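Local atomic coordinates of uracil-DNA glycosylase (Nitratifractor salsuginis, PDB entry 5X3G), a protein that belongs to the uracil-DNA glycosylase family of DNA repair proteins, with a parallel four-stranded sheet flanked by helices. Residues Glu240-Trp243 / Glu244-Pro248; Leu155-Asn158 / Phe159-Gly163; Leu143-Thr146 / Leu147-Ser150. All blocks are in the same frame, centred on the assembly; numbering follows the deposited sequence.

Interaction 1 (Glu240-Trp243 / Glu244-Pro248); sequences EKAW and ELFGP
A242 and F246 meet one turn apart. F246 N donates to A242 O at 2.9 Å, and at 171° this is the straightest of the four backbone hydrogen bonds here. The same oxygen lies 3.5 Å from F246 CD2 and approaches the ring obliquely. A242 CB adds a looser apolar touch, 4.3 Å from F246 CD2. E244 meets the preceding turn close to its backbone. Its N bonds to E240 O at 2.9 Å, and its CB rests 3.7 Å from that oxygen. E244 CG lies opposite the backbone N (chi1 -176°), and the extended chain carries the carboxylate away from 240-243. W243 also makes its contact through the main chain. G247 N donates to W243 O at 2.9 Å, but the bond is bent to 133°. The indole leads elsewhere. One of its faces takes E240 CG, which sits 3.5 Å above the ring plane, offset toward the rim. W243 NE1 donates to I237 O, and the W243 side chain touches M122 and V125 of helix 114-126. L245 and F246 touch I205 and L228 of the parallel sheet, and F246 also reaches M122 and meets the F119 ring edge-to-face. The four bonds, each spanning four residues, are the mark of an alpha helix. G247 and P248 belong to a 3-10 segment that follows, and helix 240-246 lies between the sheet and helix 114-126, in the layered alpha/beta manner.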
# COMPACT_ATOMS: atom_id res chain seq x y z
N GLU A 240 11.96 8.81 14.66
CA GLU A 240 13.27 8.58 14.05
C GLU A 240 13.40 7.17 13.48
O GLU A 240 14.19 6.95 12.56
CB GLU A 240 14.36 8.86 15.08
CG GLU A 240 14.41 10.32 15.50
CD GLU A 240 15.32 10.59 16.68
OE1 GLU A 240 15.85 9.62 17.26
OE2 GLU A 240 15.48 11.77 17.04
N LYS A 241 12.64 6.20 14.00
CA LYS A 241 12.61 4.89 13.37
C LYS A 241 12.05 4.98 11.96
O LYS A 241 12.53 4.30 11.04
CB LYS A 241 11.80 3.91 14.22
CG LYS A 241 11.90 2.46 13.77
CD LYS A 241 11.18 1.51 14.73
CE LYS A 241 11.57 0.07 14.47
NZ LYS A 241 10.85 -0.88 15.35
N ALA A 242 11.05 5.85 11.76
CA ALA A 242 10.55 6.13 10.42
C ALA A 242 11.62 6.80 9.56
O ALA A 242 11.79 6.45 8.39
CB ALA A 242 9.30 6.99 10.49
N TRP A 243 12.34 7.78 10.13
CA TRP A 243 13.43 8.42 9.38
C TRP A 243 14.43 7.39 8.89
O TRP A 243 14.92 7.48 7.75
CB TRP A 243 14.16 9.44 10.25
CG TRP A 243 13.35 10.54 10.83
CD1 TRP A 243 12.03 10.81 10.63
CD2 TRP A 243 13.83 11.54 11.74
NE1 TRP A 243 11.66 11.92 11.36
CE2 TRP A 243 12.75 12.38 12.05
CE3 TRP A 243 15.08 11.80 12.31
CZ2 TRP A 243 12.88 13.47 12.91
CZ3 TRP A 243 15.20 12.87 13.16
CH2 TRP A 243 14.11 13.70 13.46
N GLU A 244 14.78 6.42 9.73
CA GLU A 244 15.79 5.45 9.33
C GLU A 244 15.24 4.42 8.35
O GLU A 244 15.97 3.96 7.47
CB GLU A 244 16.38 4.75 10.55
CG GLU A 244 17.51 3.79 10.20
CD GLU A 244 18.26 3.29 11.41
OE1 GLU A 244 17.93 3.72 12.54
OE2 GLU A 244 19.19 2.47 11.24
N LEU A 245 13.96 4.05 8.46
CA LEU A 245 13.41 3.09 7.51
C LEU A 245 13.19 3.73 6.14
O LEU A 245 13.64 3.19 5.12
CB LEU A 245 12.11 2.50 8.04
CG LEU A 245 11.36 1.61 7.04
CD1 LEU A 245 12.25 0.46 6.58
CD2 LEU A 245 10.08 1.07 7.65
N PHE A 246 12.51 4.87 6.09
CA PHE A 246 12.10 5.46 4.82
C PHE A 246 13.11 6.45 4.25
O PHE A 246 13.06 6.74 3.06
CB PHE A 246 10.75 6.16 4.99
CG PHE A 246 9.63 5.22 5.33
CD1 PHE A 246 9.16 4.32 4.38
CD2 PHE A 246 9.06 5.23 6.59
CE1 PHE A 246 8.13 3.45 4.70
CE2 PHE A 246 8.04 4.36 6.90
CZ PHE A 246 7.57 3.47 5.96
N GLY A 247 13.99 6.99 5.09
CA GLY A 247 15.02 7.90 4.65
C GLY A 247 15.79 7.44 3.43
O GLY A 247 15.88 8.16 2.42
N PRO A 248 16.36 6.23 3.48
CA PRO A 248 17.13 5.73 2.32
C PRO A 248 16.31 5.60 1.05
O PRO A 248 16.89 5.47 -0.03
CB PRO A 248 17.64 4.37 2.80
CG PRO A 248 17.70 4.50 4.27
CD PRO A 248 16.51 5.34 4.64

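Interaction 2 (Leu155-Asn158 / Phe159-Gly163)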
# COMPACT_ATOMS: atom_id res chain seq x y z
N LEU A 155 4.88 9.41 -6.14
CA LEU A 155 5.21 8.85 -4.84
C LEU A 155 4.94 7.35 -4.81
O LEU A 155 5.76 6.57 -4.29
CB LEU A 155 4.41 9.56 -3.74
CG LEU A 155 4.49 9.01 -2.31
CD1 LEU A 155 5.93 8.94 -1.84
CD2 LEU A 155 3.65 9.86 -1.36
N ARG A 156 3.81 6.92 -5.37
CA ARG A 156 3.55 5.49 -5.55
C ARG A 156 4.66 4.83 -6.36
O ARG A 156 5.21 3.79 -5.96
CB ARG A 156 2.18 5.32 -6.22
CG ARG A 156 1.66 3.90 -6.33
CD ARG A 156 2.06 3.27 -7.65
NE ARG A 156 1.33 3.86 -8.77
CZ ARG A 156 1.64 3.67 -10.05
NH1 ARG A 156 0.92 4.25 -11.00
NH2 ARG A 156 2.67 2.90 -10.37
N GLU A 157 5.00 5.43 -7.50
CA GLU A 157 6.06 4.88 -8.35
C GLU A 157 7.38 4.79 -7.60
O GLU A 157 8.15 3.85 -7.81
CB GLU A 157 6.22 5.75 -9.60
CG GLU A 157 5.07 5.64 -10.59
CD GLU A 157 5.19 6.65 -11.72
OE1 GLU A 157 5.88 7.67 -11.54
OE2 GLU A 157 4.58 6.41 -12.79
N ASN A 158 7.66 5.75 -6.72
CA ASN A 158 8.90 5.71 -5.95
C ASN A 158 8.85 4.63 -4.88
O ASN A 158 9.88 4.01 -4.58
CB ASN A 158 9.18 7.07 -5.32
CG ASN A 158 9.64 8.10 -6.33
OD1 ASN A 158 9.97 7.77 -7.47
ND2 ASN A 158 9.67 9.36 -5.92
N PHE A 159 7.68 4.40 -4.27
CA PHE A 159 7.51 3.21 -3.43
C PHE A 159 7.91 1.96 -4.19
O PHE A 159 8.66 1.11 -3.68
CB PHE A 159 6.07 3.09 -2.95
CG PHE A 159 5.78 3.80 -1.66
CD1 PHE A 159 6.39 3.41 -0.48
CD2 PHE A 159 4.86 4.84 -1.63
CE1 PHE A 159 6.11 4.06 0.70
CE2 PHE A 159 4.58 5.49 -0.45
CZ PHE A 159 5.20 5.09 0.72
N GLU A 160 7.41 1.82 -5.42
CA GLU A 160 7.71 0.61 -6.19
C GLU A 160 9.17 0.55 -6.60
O GLU A 160 9.75 -0.55 -6.64
CB GLU A 160 6.78 0.53 -7.40
CG GLU A 160 5.33 0.30 -7.00
CD GLU A 160 4.39 0.24 -8.18
OE1 GLU A 160 4.54 1.07 -9.10
OE2 GLU A 160 3.50 -0.64 -8.19
N ARG A 161 9.79 1.69 -6.90
CA ARG A 161 11.23 1.70 -7.20
C ARG A 161 12.04 1.18 -6.03
O ARG A 161 13.07 0.52 -6.23
CB ARG A 161 11.69 3.12 -7.55
CG ARG A 161 11.31 3.61 -8.93
CD ARG A 161 12.00 4.94 -9.22
NE ARG A 161 11.88 5.36 -10.61
CZ ARG A 161 10.87 6.09 -11.08
NH1 ARG A 161 9.90 6.47 -10.27
NH2 ARG A 161 10.85 6.43 -12.36
N SER A 162 11.59 1.45 -4.80
CA SER A 162 12.24 0.96 -3.60
C SER A 162 11.82 -0.46 -3.24
O SER A 162 12.21 -0.95 -2.18
CB SER A 162 11.96 1.91 -2.44
OG SER A 162 12.52 3.19 -2.69
N GLY A 163 11.05 -1.12 -4.10
CA GLY A 163 10.71 -2.52 -3.88
C GLY A 163 9.62 -2.74 -2.86
O GLY A 163 9.58 -3.80 -2.21
O HOH W 1 12.27 5.39 -4.05
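F159 packs beside L155 on the buried side of the helix, both side chains pointing the same way. Their closest side-chain approach is L155 CD1 to F159 CE2, 4.0 Å. F159 CD2 comes nearer still to the backbone, 3.3 Å from L155 O, which also accepts the F159 N-H. R156 and E160 form a salt bridge, NH2 to OE1 at 2.9 Å. The R156 chain bends at chi2 and again at chi3 (-71°), which brings the guanidinium round to the glutamate. OE1 lies in the guanidinium plane, yet NH2 meets it from above the carboxylate plane. The two planes stand 82° apart. E157 CG lies over the rim of one guanidinium face and may limit its swing. The exposed R161 side is looser. Its NH1 makes a weak bond to N158 OD1 at 3.1 Å, bent to 124°, and stays 4.4 Å from E157 OE1, beyond a salt bridge. N158 is gripped more firmly through ND2, which donates to L251 O. A water joins N158 O, at 2.8 Å, to S162 OG. G163, with positive phi, is the C-prime residue of a Schellman motif that ends the helix. The chain then enters strand 164-168, whose V164 and L166 touch the F159 ring, while the backbone of G163 bonds to R72 and Y73 at the neighbouring strand 73-77.

Interaction 3 (Leu143-Thr146 / Leu147-Ser150); sequences LDKT and LLVS
L148 packs against K145 through CD1, 4.4 Å from K145 CG. This is a loose apolar touch beside a backbone bond. L148 N donates to K145 O at 3.2 Å, but it stands well above the carbonyl plane, 71° out of it. The K145 chain then leads away from L148. Its end curls back, and NZ donates to L143 O at 2.6 Å. NZ has a further hydrogen bond to I140 O of helix 137-141. T146 and L147 are set at a slant to each other, with OG1 about 4.2 Å from L147 CG. T146 OG1 sits between its own N and carbonyl carbon (chi1 57°), which turns the hydroxyl back to D144. There D144 OD1 accepts twice, from T146 OG1 at 2.9 Å and from T146 N at 3.2 Å. Both donors come from the same face of the carboxylate plane. The second bond makes an Asx turn, and the bond from L148 N to K145 O closes a type I beta turn, 145-148, that overlaps it. Two overlapping turns bend the chain in the loop between helices 137-141 and 152-161. A water receives the L147 N-H at 2.9 Å and donates to D144 O. A second water donates to both K145 O and V149 O. Further on, S150 N bonds to E154 OE1 of helix 152-161, and V149 has a backbone bond with L252.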
# COMPACT_ATOMS: atom_id res chain seq x y z
N LEU A 143 10.00 25.85 0.69
CA LEU A 143 10.92 24.85 0.15
C LEU A 143 11.10 24.98 -1.35
O LEU A 143 10.13 25.19 -2.10
CB LEU A 143 10.45 23.44 0.49
CG LEU A 143 11.20 22.70 1.59
CD1 LEU A 143 12.65 22.53 1.17
CD2 LEU A 143 11.14 23.44 2.90
N ASP A 144 12.35 24.85 -1.79
CA ASP A 144 12.68 24.62 -3.19
C ASP A 144 12.28 23.19 -3.53
O ASP A 144 12.89 22.23 -3.04
CB ASP A 144 14.18 24.84 -3.41
CG ASP A 144 14.57 24.80 -4.88
OD1 ASP A 144 13.79 24.31 -5.71
OD2 ASP A 144 15.69 25.26 -5.20
N LYS A 145 11.26 23.04 -4.37
CA LYS A 145 10.70 21.73 -4.69
C LYS A 145 11.03 21.29 -6.11
O LYS A 145 10.36 20.39 -6.65
CB LYS A 145 9.18 21.75 -4.49
CG LYS A 145 8.75 22.20 -3.11
CD LYS A 145 7.24 22.40 -3.05
CE LYS A 145 6.86 23.17 -1.81
NZ LYS A 145 7.68 24.40 -1.65
N THR A 146 12.04 21.89 -6.73
CA THR A 146 12.34 21.58 -8.13
C THR A 146 12.83 20.15 -8.30
O THR A 146 12.67 19.57 -9.39
CB THR A 146 13.36 22.56 -8.68
OG1 THR A 146 14.55 22.53 -7.88
CG2 THR A 146 12.80 23.98 -8.69
N LEU A 147 13.43 19.56 -7.27
CA LEU A 147 13.90 18.18 -7.34
C LEU A 147 12.88 17.17 -6.83
O LEU A 147 13.07 15.97 -7.03
CB LEU A 147 15.20 18.02 -6.54
CG LEU A 147 16.39 18.92 -6.88
CD1 LEU A 147 17.59 18.56 -6.03
CD2 LEU A 147 16.73 18.85 -8.35
N LEU A 148 11.82 17.62 -6.18
CA LEU A 148 10.89 16.72 -5.51
C LEU A 148 9.74 16.33 -6.44
O LEU A 148 9.45 17.00 -7.43
CB LEU A 148 10.34 17.37 -4.24
CG LEU A 148 11.38 17.87 -3.24
CD1 LEU A 148 10.71 18.44 -2.00
CD2 LEU A 148 12.35 16.76 -2.88
N VAL A 149 9.09 15.22 -6.09
CA VAL A 149 7.91 14.79 -6.84
C VAL A 149 6.85 15.89 -6.79
O VAL A 149 6.82 16.74 -5.89
CB VAL A 149 7.34 13.47 -6.30
CG1 VAL A 149 8.34 12.34 -6.48
CG2 VAL A 149 6.95 13.62 -4.84
N SER A 150 5.96 15.86 -7.78
CA SER A 150 4.82 16.76 -7.81
C SER A 150 3.48 16.03 -7.79
O SER A 150 2.45 16.68 -7.60
CB SER A 150 4.87 17.66 -9.06
OG SER A 150 4.57 16.93 -10.23
O HOH W 2 14.07 20.53 -4.62
O HOH W 3 7.15 19.69 -6.71

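The three contacts follow one another along the chain in the order interaction 3, interaction 2, interaction 1. Interactions 2 and 3 touch directly: N158 ND2 lies 3.3 Å from V149 CG1, although their centres are about 17 Å apart. The loop of 143-150 thus packs on the helix it leads into. Interaction 1 touches neither. Its nearest atoms are about 5 Å from interaction 2 and about 11 Å from interaction 3. The C-terminal residues 251-252 run past all three, with L251 also touched by F246. Interaction 2 lies nearest the chain centre, about 10 Å away, and interaction 3 farthest, about 23 Å.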